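Local coordinates for protein transcription regulator (Haloarcula marismortui ATCC 43049, PDB 3CRJ) that probably binds DNA at regulatory sites as a TetR-family transcription factor, pairing a predicted helix-turn-helix motif with a largely helical C-terminal part, at residues D59-L70 against K120-N130. Residues are numbered along the deposited sequence; the frame is centred on the assembly and turned at random.
Sequences DDLLAAFLDYLL and KEAFSDRFRQN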
loop_
_atom_site.group_PDB
_atom_site.type_symbol
_atom_site.label_atom_id
_atom_site.label_comp_id
_atom_site.label_asym_id
_atom_site.label_seq_id
_atom_site.Cartn_x
_atom_site.Cartn_y
_atom_site.Cartn_z
ATOM N N ASP A 59 -14.866 8.753 13.792
ATOM C CA ASP A 59 -14.850 8.796 12.329
ATOM C C ASP A 59 -15.022 10.187 11.724
ATOM O O ASP A 59 -14.336 10.525 10.757
ATOM C CB ASP A 59 -15.882 7.830 11.734
ATOM C CG ASP A 59 -15.422 6.384 11.778
ATOM O OD1 ASP A 59 -16.191 5.518 11.285
ATOM O OD2 ASP A 59 -14.294 6.112 12.289
ATOM N N ASP A 60 -15.928 10.990 12.266
ATOM C CA ASP A 60 -16.052 12.360 11.792
ATOM C C ASP A 60 -14.728 13.073 11.994
ATOM O O ASP A 60 -14.239 13.788 11.121
ATOM C CB ASP A 60 -17.124 13.107 12.579
ATOM C CG ASP A 60 -18.524 12.606 12.296
ATOM O OD1 ASP A 60 -18.670 11.403 11.976
ATOM O OD2 ASP A 60 -19.475 13.419 12.420
ATOM N N LEU A 61 -14.149 12.844 13.170
ATOM C CA LEU A 61 -12.953 13.531 13.600
ATOM C C LEU A 61 -11.782 13.189 12.694
ATOM O O LEU A 61 -11.011 14.066 12.322
ATOM C CB LEU A 61 -12.654 13.176 15.050
ATOM C CG LEU A 61 -11.602 14.040 15.734
ATOM C CD1 LEU A 61 -11.907 14.114 17.200
ATOM C CD2 LEU A 61 -10.193 13.504 15.492
ATOM N N LEU A 62 -11.668 11.923 12.318
ATOM C CA LEU A 62 -10.573 11.492 11.468
ATOM C C LEU A 62 -10.773 11.848 9.996
ATOM O O LEU A 62 -9.811 11.953 9.238
ATOM C CB LEU A 62 -10.330 10.000 11.649
ATOM C CG LEU A 62 -9.775 9.565 13.009
ATOM C CD1 LEU A 62 -9.725 8.054 13.078
ATOM C CD2 LEU A 62 -8.377 10.166 13.276
ATOM N N ALA A 63 -12.016 12.039 9.570
ATOM C CA ALA A 63 -12.213 12.533 8.218
ATOM C C ALA A 63 -11.617 13.930 8.175
ATOM O O ALA A 63 -10.825 14.245 7.281
ATOM C CB ALA A 63 -13.675 12.549 7.835
ATOM N N ALA A 64 -11.971 14.740 9.174
ATOM C CA ALA A 64 -11.384 16.079 9.356
ATOM C C ALA A 64 -9.843 16.027 9.407
ATOM O O ALA A 64 -9.178 16.831 8.748
ATOM C CB ALA A 64 -11.948 16.742 10.592
ATOM N N PHE A 65 -9.295 15.057 10.150
ATOM C CA PHE A 65 -7.851 14.904 10.291
ATOM C C PHE A 65 -7.186 14.571 8.961
ATOM O O PHE A 65 -6.085 15.048 8.677
ATOM C CB PHE A 65 -7.484 13.861 11.355
ATOM C CG PHE A 65 -5.997 13.752 11.610
ATOM C CD1 PHE A 65 -5.324 14.731 12.348
ATOM C CD2 PHE A 65 -5.262 12.688 11.101
ATOM C CE1 PHE A 65 -3.944 14.640 12.574
ATOM C CE2 PHE A 65 -3.872 12.590 11.323
ATOM C CZ PHE A 65 -3.220 13.573 12.058
ATOM N N LEU A 66 -7.837 13.759 8.135
ATOM C CA LEU A 66 -7.330 13.584 6.789
ATOM C C LEU A 66 -7.307 14.931 6.037
ATOM O O LEU A 66 -6.259 15.332 5.505
ATOM C CB LEU A 66 -8.093 12.490 6.049
ATOM C CG LEU A 66 -7.769 11.084 6.597
ATOM C CD1 LEU A 66 -8.664 10.014 5.991
ATOM C CD2 LEU A 66 -6.326 10.727 6.401
ATOM N N ASP A 67 -8.432 15.653 6.057
ATOM C CA ASP A 67 -8.525 16.968 5.394
ATOM C C ASP A 67 -7.416 17.887 5.853
ATOM O O ASP A 67 -6.827 18.627 5.052
ATOM C CB ASP A 67 -9.873 17.632 5.663
ATOM C CG ASP A 67 -11.033 16.848 5.086
ATOM O OD1 ASP A 67 -12.156 17.027 5.601
ATOM O OD2 ASP A 67 -10.823 16.054 4.123
ATOM N N TYR A 68 -7.135 17.802 7.151
ATOM C CA TYR A 68 -6.051 18.534 7.772
ATOM C C TYR A 68 -4.694 18.152 7.188
ATOM O O TYR A 68 -3.929 19.029 6.832
ATOM C CB TYR A 68 -6.110 18.344 9.287
ATOM C CG TYR A 68 -4.909 18.790 10.059
ATOM C CD1 TYR A 68 -4.760 20.116 10.448
ATOM C CD2 TYR A 68 -3.935 17.869 10.451
ATOM C CE1 TYR A 68 -3.642 20.521 11.200
ATOM C CE2 TYR A 68 -2.817 18.250 11.180
ATOM C CZ TYR A 68 -2.666 19.577 11.558
ATOM O OH TYR A 68 -1.555 19.956 12.296
ATOM N N LEU A 69 -4.397 16.864 7.071
ATOM C CA LEU A 69 -3.103 16.465 6.533
ATOM C C LEU A 69 -2.954 16.900 5.074
ATOM O O LEU A 69 -1.861 17.257 4.639
ATOM C CB LEU A 69 -2.862 14.960 6.662
ATOM C CG LEU A 69 -2.866 14.327 8.052
ATOM C CD1 LEU A 69 -2.553 12.823 7.994
ATOM C CD2 LEU A 69 -1.903 15.030 9.007
ATOM N N LEU A 70 -4.049 16.888 4.318
ATOM C CA LEU A 70 -3.984 17.328 2.938
ATOM C C LEU A 70 -3.637 18.820 2.853
ATOM O O LEU A 70 -2.855 19.216 2.000
ATOM C CB LEU A 70 -5.282 16.997 2.178
ATOM C CG LEU A 70 -5.328 17.310 0.675
ATOM C CD1 LEU A 70 -4.222 16.542 -0.031
ATOM C CD2 LEU A 70 -6.701 17.021 0.045
ATOM N N LYS A 120 -15.851 2.553 4.637
ATOM C CA LYS A 120 -16.140 3.901 5.110
ATOM C C LYS A 120 -15.940 4.880 3.967
ATOM O O LYS A 120 -14.809 5.132 3.530
ATOM C CB LYS A 120 -15.229 4.276 6.286
ATOM C CG LYS A 120 -14.821 3.105 7.192
ATOM C CD LYS A 120 -14.679 3.584 8.630
ATOM C CE LYS A 120 -14.398 2.469 9.620
ATOM N NZ LYS A 120 -14.266 3.079 10.974
ATOM N N GLU A 121 -17.048 5.419 3.477
ATOM C CA GLU A 121 -17.033 6.434 2.432
ATOM C C GLU A 121 -16.223 7.679 2.779
ATOM O O GLU A 121 -15.458 8.170 1.945
ATOM C CB GLU A 121 -18.452 6.856 2.114
ATOM C CG GLU A 121 -18.986 6.304 0.835
ATOM C CD GLU A 121 -20.312 6.935 0.509
ATOM O OE1 GLU A 121 -20.314 7.960 -0.211
ATOM O OE2 GLU A 121 -21.343 6.435 1.010
ATOM N N ALA A 122 -16.393 8.189 3.998
ATOM C CA ALA A 122 -15.731 9.417 4.401
ATOM C C ALA A 122 -14.222 9.298 4.256
ATOM O O ALA A 122 -13.568 10.271 3.863
ATOM C CB ALA A 122 -16.104 9.787 5.809
ATOM N N PHE A 123 -13.675 8.112 4.549
ATOM C CA PHE A 123 -12.240 7.875 4.395
ATOM C C PHE A 123 -11.890 7.706 2.915
ATOM O O PHE A 123 -10.926 8.303 2.401
ATOM C CB PHE A 123 -11.784 6.616 5.176
ATOM C CG PHE A 123 -11.765 6.763 6.697
ATOM C CD1 PHE A 123 -12.287 7.892 7.344
ATOM C CD2 PHE A 123 -11.247 5.731 7.484
ATOM C CE1 PHE A 123 -12.280 7.990 8.745
ATOM C CE2 PHE A 123 -11.226 5.824 8.886
ATOM C CZ PHE A 123 -11.749 6.955 9.510
ATOM N N SER A 124 -12.671 6.870 2.237
ATOM C CA SER A 124 -12.486 6.609 0.817
ATOM C C SER A 124 -12.511 7.902 0.008
ATOM O O SER A 124 -11.558 8.180 -0.732
ATOM C CB SER A 124 -13.548 5.651 0.304
ATOM O OG SER A 124 -13.242 5.278 -1.024
ATOM N N ASP A 125 -13.578 8.689 0.156
ATOM C CA ASP A 125 -13.637 10.022 -0.462
ATOM C C ASP A 125 -12.352 10.828 -0.250
ATOM O O ASP A 125 -11.872 11.502 -1.171
ATOM C CB ASP A 125 -14.806 10.842 0.094
ATOM C CG ASP A 125 -16.160 10.275 -0.278
ATOM O OD1 ASP A 125 -16.232 9.484 -1.236
ATOM O OD2 ASP A 125 -17.164 10.620 0.393
ATOM N N ARG A 126 -11.815 10.734 0.971
ATOM C CA ARG A 126 -10.740 11.582 1.478
ATOM C C ARG A 126 -9.401 11.194 0.900
ATOM O O ARG A 126 -8.567 12.060 0.606
ATOM C CB ARG A 126 -10.659 11.440 2.994
ATOM C CG ARG A 126 -11.075 12.630 3.834
ATOM C CD ARG A 126 -12.102 13.455 3.171
ATOM N NE ARG A 126 -12.878 14.211 4.145
ATOM C CZ ARG A 126 -14.121 13.896 4.508
ATOM N NH1 ARG A 126 -14.716 12.829 3.991
ATOM N NH2 ARG A 126 -14.774 14.654 5.377
ATOM N N PHE A 127 -9.189 9.886 0.784
ATOM C CA PHE A 127 -7.971 9.336 0.223
ATOM C C PHE A 127 -7.943 9.495 -1.285
ATOM O O PHE A 127 -6.868 9.571 -1.879
ATOM C CB PHE A 127 -7.873 7.843 0.536
ATOM C CG PHE A 127 -7.447 7.521 1.948
ATOM C CD1 PHE A 127 -6.221 7.952 2.442
ATOM C CD2 PHE A 127 -8.257 6.729 2.763
ATOM C CE1 PHE A 127 -5.839 7.651 3.743
ATOM C CE2 PHE A 127 -7.872 6.411 4.076
ATOM C CZ PHE A 127 -6.666 6.873 4.563
ATOM N N ARG A 128 -9.114 9.494 -1.923
ATOM C CA ARG A 128 -9.182 9.732 -3.368
ATOM C C ARG A 128 -8.846 11.207 -3.634
ATOM O O ARG A 128 -8.157 11.568 -4.593
ATOM C CB ARG A 128 -10.557 9.361 -3.909
ATOM C CG ARG A 128 -10.753 9.724 -5.386
ATOM C CD ARG A 128 -12.112 9.267 -5.931
ATOM N NE ARG A 128 -12.168 7.834 -6.260
ATOM C CZ ARG A 128 -12.628 6.887 -5.438
ATOM N NH1 ARG A 128 -12.660 5.622 -5.839
ATOM N NH2 ARG A 128 -13.063 7.202 -4.219
ATOM N N GLN A 129 -9.313 12.043 -2.728
ATOM C CA GLN A 129 -9.082 13.467 -2.817
ATOM C C GLN A 129 -7.580 13.754 -2.811
ATOM O O GLN A 129 -7.069 14.485 -3.663
ATOM C CB GLN A 129 -9.773 14.162 -1.642
ATOM C CG GLN A 129 -10.348 15.511 -1.979
ATOM C CD GLN A 129 -11.168 16.099 -0.844
ATOM O OE1 GLN A 129 -11.797 15.381 -0.051
ATOM N NE2 GLN A 129 -11.174 17.417 -0.768
ATOM N N ASN A 130 -6.888 13.168 -1.836
ATOM C CA ASN A 130 -5.449 13.301 -1.702
ATOM C C ASN A 130 -4.831 12.838 -2.995
ATOM O O ASN A 130 -4.135 13.594 -3.665
ATOM C CB ASN A 130 -4.967 12.450 -0.538
ATOM C CG ASN A 130 -3.570 12.821 -0.061
ATOM O OD1 ASN A 130 -3.408 13.283 1.089
ATOM N ND2 ASN A 130 -2.545 12.566 -0.903
#
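Asp67 and Arg126 form one of two salt bridges between helices 58-78 and 121-148, whose short segments run parallel, at 3°. Arg126 NE donates its hydrogen to Asp67 OD2 at 2.8 Å, on the syn side of the carboxylate, and more weakly to OD1; carboxylate and guanidinium planes lie only 16° apart. A bend at chi2 turns the arginine chain back along its own helix, where NH1 makes a weak bond to the carbonyl of Ala122. Ala63 CB sits over one face of the same guanidinium, 3.4 Å from NH2. Lys120 reaches Asp59 from the N-cap position, with NZ 3.1 Å from OD1 and weakly bonded to OD2; the hydroxyl of Tyr32 also hydrogen-bonds this ammonium and, weakly, Asp59 OD2, so that the three form a small polar cluster.

In the TetR family such a contact illustrates how the helix that follows the helix-turn-helix is held against the C-terminal domain, which in these proteins generally binds ligand and forms the dimer, here by the long helix 121-148.

Apolar side chains fill much of the rest of the interface. Leu66 places CD1 over one face of the Phe127 ring in a CH-pi contact, 4.2 Å from the centroid, while its CB lies 3.7 Å from Arg126 CG. Phe123 brings CZ to 4.0 Å from Leu62 CB, and its ring edge meets the carbonyl oxygen of Asp59. Beyond the Asp67-Arg126 bridge, Leu70, with CG anti to the backbone N (chi1 -176°), extends a methyl, CD1, beside the amide oxygen OD1 of Asn130, at 3.5 Å. Met176 of the second subunit also packs on Phe127.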